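Local coordinates for protein glutamate racemase (Francisella tularensis subsp. tularensis, PDB 3OUT) that belongs to the Asp/Glu/hydantoin racemase family and holds D-glutamic acid in a pocket to which parallel-sheet strand ends contribute, at residues 108-122 against 177-189. Numbering follows the deposited sequence.
With DGL (D-glutamic acid), chain E.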
# COMPACT_ATOMS: atom_id res chain seq x y z
N VAL B 108 8.87 -4.24 35.47
CA VAL B 108 10.01 -5.13 35.70
C VAL B 108 11.28 -4.40 36.15
O VAL B 108 12.32 -5.05 36.34
CB VAL B 108 10.35 -5.99 34.48
CG1 VAL B 108 9.14 -6.83 34.05
CG2 VAL B 108 10.86 -5.14 33.29
N ASP B 109 11.24 -3.07 36.25
CA ASP B 109 12.50 -2.32 36.34
C ASP B 109 13.10 -2.33 37.76
O ASP B 109 14.18 -1.74 37.95
CB ASP B 109 12.41 -0.92 35.72
CG ASP B 109 11.36 -0.05 36.37
OD1 ASP B 109 10.77 -0.44 37.42
OD2 ASP B 109 11.11 1.05 35.83
N ASN B 110 12.45 -3.03 38.70
CA ASN B 110 13.07 -3.37 39.99
C ASN B 110 13.56 -4.81 40.14
O ASN B 110 14.02 -5.20 41.22
CB ASN B 110 12.16 -2.98 41.14
CG ASN B 110 11.98 -1.46 41.24
OD1 ASN B 110 12.97 -0.71 41.23
ND2 ASN B 110 10.73 -1.00 41.29
N LEU B 111 13.52 -5.60 39.07
CA LEU B 111 14.01 -6.95 39.11
C LEU B 111 15.48 -6.99 38.75
O LEU B 111 16.00 -6.01 38.24
CB LEU B 111 13.19 -7.82 38.16
CG LEU B 111 11.71 -7.83 38.52
CD1 LEU B 111 10.94 -8.67 37.49
CD2 LEU B 111 11.44 -8.34 39.95
N ASN B 112 16.13 -8.11 39.00
CA ASN B 112 17.52 -8.33 38.65
C ASN B 112 17.71 -9.08 37.34
O ASN B 112 18.67 -8.85 36.60
CB ASN B 112 18.17 -9.15 39.76
CG ASN B 112 17.95 -8.53 41.11
OD1 ASN B 112 17.34 -9.15 42.00
ND2 ASN B 112 18.41 -7.31 41.27
N THR B 113 16.77 -9.99 37.04
CA THR B 113 16.88 -10.89 35.89
C THR B 113 15.50 -11.05 35.24
O THR B 113 14.54 -11.43 35.90
CB THR B 113 17.41 -12.25 36.35
OG1 THR B 113 18.63 -12.06 37.10
CG2 THR B 113 17.69 -13.11 35.17
N VAL B 114 15.39 -10.64 33.96
CA VAL B 114 14.09 -10.58 33.25
C VAL B 114 14.21 -11.32 31.93
O VAL B 114 15.22 -11.20 31.23
CB VAL B 114 13.71 -9.09 32.97
CG1 VAL B 114 12.34 -8.98 32.20
CG2 VAL B 114 13.59 -8.35 34.29
N GLY B 115 13.19 -12.10 31.59
CA GLY B 115 13.05 -12.67 30.28
C GLY B 115 12.02 -11.92 29.46
O GLY B 115 11.07 -11.37 30.00
N VAL B 116 12.22 -11.92 28.15
CA VAL B 116 11.27 -11.32 27.18
C VAL B 116 11.05 -12.27 26.01
O VAL B 116 12.00 -12.78 25.41
CB VAL B 116 11.82 -10.00 26.62
CG1 VAL B 116 10.79 -9.30 25.71
CG2 VAL B 116 12.14 -9.06 27.77
N ILE B 117 9.78 -12.44 25.65
CA ILE B 117 9.42 -13.13 24.40
C ILE B 117 8.59 -12.17 23.59
O ILE B 117 7.77 -11.42 24.14
CB ILE B 117 8.65 -14.47 24.59
CG1 ILE B 117 7.46 -14.35 25.56
CG2 ILE B 117 9.65 -15.56 25.06
CD1 ILE B 117 6.51 -15.56 25.64
N ALA B 118 8.76 -12.22 22.27
CA ALA B 118 8.07 -11.30 21.37
C ALA B 118 8.25 -11.75 19.94
O ALA B 118 8.93 -12.73 19.68
CB ALA B 118 8.62 -9.82 21.58
N THR B 119 7.69 -10.98 19.03
CA THR B 119 7.89 -11.28 17.60
C THR B 119 9.35 -11.17 17.20
O THR B 119 10.16 -10.49 17.85
CB THR B 119 7.10 -10.34 16.69
OG1 THR B 119 7.61 -9.01 16.86
CG2 THR B 119 5.59 -10.36 16.92
N PRO B 120 9.71 -11.83 16.10
CA PRO B 120 11.08 -11.65 15.59
C PRO B 120 11.48 -10.19 15.41
O PRO B 120 12.59 -9.80 15.81
CB PRO B 120 11.05 -12.46 14.27
CG PRO B 120 10.08 -13.50 14.53
CD PRO B 120 8.97 -12.81 15.29
N ALA B 121 10.61 -9.36 14.82
CA ALA B 121 10.92 -7.93 14.65
C ALA B 121 11.19 -7.25 15.99
O ALA B 121 12.15 -6.51 16.12
CB ALA B 121 9.83 -7.19 13.87
N THR B 122 10.36 -7.53 16.99
CA THR B 122 10.53 -6.88 18.27
C THR B 122 11.85 -7.29 18.89
O THR B 122 12.56 -6.45 19.43
CB THR B 122 9.33 -7.19 19.20
OG1 THR B 122 8.15 -6.63 18.62
CG2 THR B 122 9.53 -6.68 20.67
N LYS B 177 18.30 -19.86 32.98
CA LYS B 177 18.63 -18.43 33.08
C LYS B 177 18.21 -17.79 34.40
O LYS B 177 18.54 -16.63 34.64
CB LYS B 177 17.98 -17.61 31.93
CG LYS B 177 18.31 -18.06 30.50
CD LYS B 177 19.82 -18.11 30.24
CE LYS B 177 20.16 -18.16 28.76
NZ LYS B 177 20.04 -19.53 28.17
N ASN B 178 17.45 -18.51 35.23
CA ASN B 178 17.00 -18.01 36.51
C ASN B 178 16.28 -16.65 36.39
O ASN B 178 16.51 -15.71 37.18
CB ASN B 178 18.18 -17.91 37.50
CG ASN B 178 18.93 -19.22 37.65
OD1 ASN B 178 18.33 -20.25 37.97
ND2 ASN B 178 20.25 -19.19 37.40
N ILE B 179 15.39 -16.53 35.41
CA ILE B 179 14.60 -15.29 35.30
C ILE B 179 13.58 -15.15 36.44
O ILE B 179 12.99 -16.15 36.92
CB ILE B 179 13.94 -15.13 33.88
CG1 ILE B 179 12.69 -16.00 33.72
CG2 ILE B 179 14.96 -15.39 32.77
CD1 ILE B 179 12.01 -15.85 32.27
N GLN B 180 13.34 -13.91 36.86
CA GLN B 180 12.34 -13.59 37.88
C GLN B 180 10.95 -13.31 37.34
O GLN B 180 9.96 -13.38 38.07
CB GLN B 180 12.83 -12.41 38.70
CG GLN B 180 14.08 -12.74 39.53
CD GLN B 180 14.70 -11.52 40.14
OE1 GLN B 180 15.12 -10.59 39.44
NE2 GLN B 180 14.77 -11.50 41.48
N ALA B 181 10.88 -12.96 36.05
CA ALA B 181 9.61 -12.71 35.39
C ALA B 181 9.85 -12.83 33.89
O ALA B 181 10.99 -12.69 33.40
CB ALA B 181 9.07 -11.31 35.69
N LEU B 182 8.78 -13.12 33.18
CA LEU B 182 8.80 -13.25 31.72
C LEU B 182 7.81 -12.23 31.17
O LEU B 182 6.59 -12.32 31.43
CB LEU B 182 8.38 -14.65 31.28
CG LEU B 182 8.43 -14.87 29.75
CD1 LEU B 182 9.84 -14.84 29.13
CD2 LEU B 182 7.74 -16.17 29.34
N ILE B 183 8.31 -11.29 30.36
CA ILE B 183 7.44 -10.33 29.67
C ILE B 183 6.80 -10.99 28.47
O ILE B 183 7.49 -11.49 27.55
CB ILE B 183 8.19 -9.05 29.24
CG1 ILE B 183 8.73 -8.32 30.47
CG2 ILE B 183 7.25 -8.09 28.48
CD1 ILE B 183 9.56 -7.11 30.15
N LEU B 184 5.47 -10.98 28.48
CA LEU B 184 4.67 -11.40 27.32
C LEU B 184 4.61 -10.20 26.32
O LEU B 184 3.61 -9.40 26.27
CB LEU B 184 3.27 -11.82 27.78
CG LEU B 184 3.24 -12.96 28.80
CD1 LEU B 184 1.77 -13.36 29.07
CD2 LEU B 184 4.10 -14.16 28.32
N GLY B 185 5.71 -10.05 25.59
CA GLY B 185 5.97 -8.87 24.76
C GLY B 185 5.37 -8.90 23.36
O GLY B 185 5.92 -8.33 22.43
N CYS B 186 4.20 -9.52 23.26
CA CYS B 186 3.37 -9.52 22.06
C CYS B 186 1.93 -9.60 22.52
O CYS B 186 1.59 -10.35 23.44
CB CYS B 186 3.72 -10.71 21.21
SG CYS B 186 2.69 -11.01 19.72
N THR B 187 1.07 -8.83 21.89
CA THR B 187 -0.35 -8.79 22.27
C THR B 187 -1.03 -10.16 22.32
O THR B 187 -2.01 -10.35 23.08
CB THR B 187 -1.18 -7.94 21.27
OG1 THR B 187 -0.93 -8.40 19.93
CG2 THR B 187 -0.81 -6.52 21.33
N HIS B 188 -0.57 -11.07 21.46
CA HIS B 188 -1.23 -12.36 21.30
C HIS B 188 -0.94 -13.33 22.45
O HIS B 188 -1.71 -14.26 22.67
CB HIS B 188 -0.80 -13.00 19.99
CG HIS B 188 -1.38 -12.35 18.79
ND1 HIS B 188 -1.37 -10.98 18.58
CD2 HIS B 188 -2.01 -12.89 17.72
CE1 HIS B 188 -1.94 -10.72 17.42
NE2 HIS B 188 -2.33 -11.87 16.87
N TYR B 189 0.18 -13.14 23.13
CA TYR B 189 0.71 -14.22 24.00
C TYR B 189 -0.10 -14.44 25.28
O TYR B 189 -0.13 -15.58 25.74
CB TYR B 189 2.19 -14.03 24.31
CG TYR B 189 3.12 -13.95 23.11
CD1 TYR B 189 2.68 -14.22 21.79
CD2 TYR B 189 4.47 -13.65 23.29
CE1 TYR B 189 3.57 -14.11 20.72
CE2 TYR B 189 5.33 -13.58 22.25
CZ TYR B 189 4.89 -13.84 20.97
OH TYR B 189 5.80 -13.71 19.94
N DGL E . -0.15 -8.09 15.45
CA DGL E . 1.19 -8.78 15.55
C DGL E . 1.85 -8.84 14.20
O DGL E . 1.45 -8.08 13.29
CB DGL E . 2.18 -8.08 16.48
CG DGL E . 1.65 -7.80 17.89
CD DGL E . 2.71 -7.36 18.89
OE1 DGL E . 3.91 -7.41 18.57
OE2 DGL E . 2.31 -6.99 20.03
OXT DGL E . 2.84 -9.59 14.01
O HOH W 1 14.30 -8.45 42.75
O HOH W 2 6.20 -8.45 19.70
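The ring of Y189 presents its edge to the strand 113-118, with I117 C and A118 N lying in its plane, while C186 CB sits over the centre of one face. T187 OG1 lies in the plane of the H188 ring, at its edge, and accepts from ND1. I117 reaches the Y189 ring with CD1, 3.7 Å from Y189 CD2; its CG1 stands between its own backbone N and carbonyl carbon (chi1 49°), and the methyl it carries also meets L184 CD2 alongside and L182 CD2 across. At the other end the side-chain amide planes of N112 and Q180 are inclined by 21°. Q180 OE1 takes two backbone donors, N112 N at 2.7 Å in its carbonyl plane and T113 N at 3.0 Å with a tilt, so its amide ties down the start of the strand.

Between these ends runs a parallel ladder of the four-stranded sheet, in which 113-118 and 181-184 are the central neighbours. G115 pairs through both its polar backbone atoms: N donates to A181 O at 2.9 Å and O accepts from I183 N. I117 does likewise with I183 O and G185 N. On the sheet face of V114 and V116, I183 CD1 meets V108 CG2 and V114 CG1 together, each 3.9 Å away, both on the same side of it.

Past the strands' C-terminal ends, both segments reach D-glutamic acid. T187 N donates to its OE2 at 2.9 Å, and one water joins T119 N, T122 OG1 and G185 O to its OE1. The side-chain carboxylate is thus held in part by 177-189 directly and, with 108-122, through the shared water, while S15, Y46, G47, N78 and T79 also hydrogen-bond the ligand; the ladder's register probably helps set the spacing of these groups.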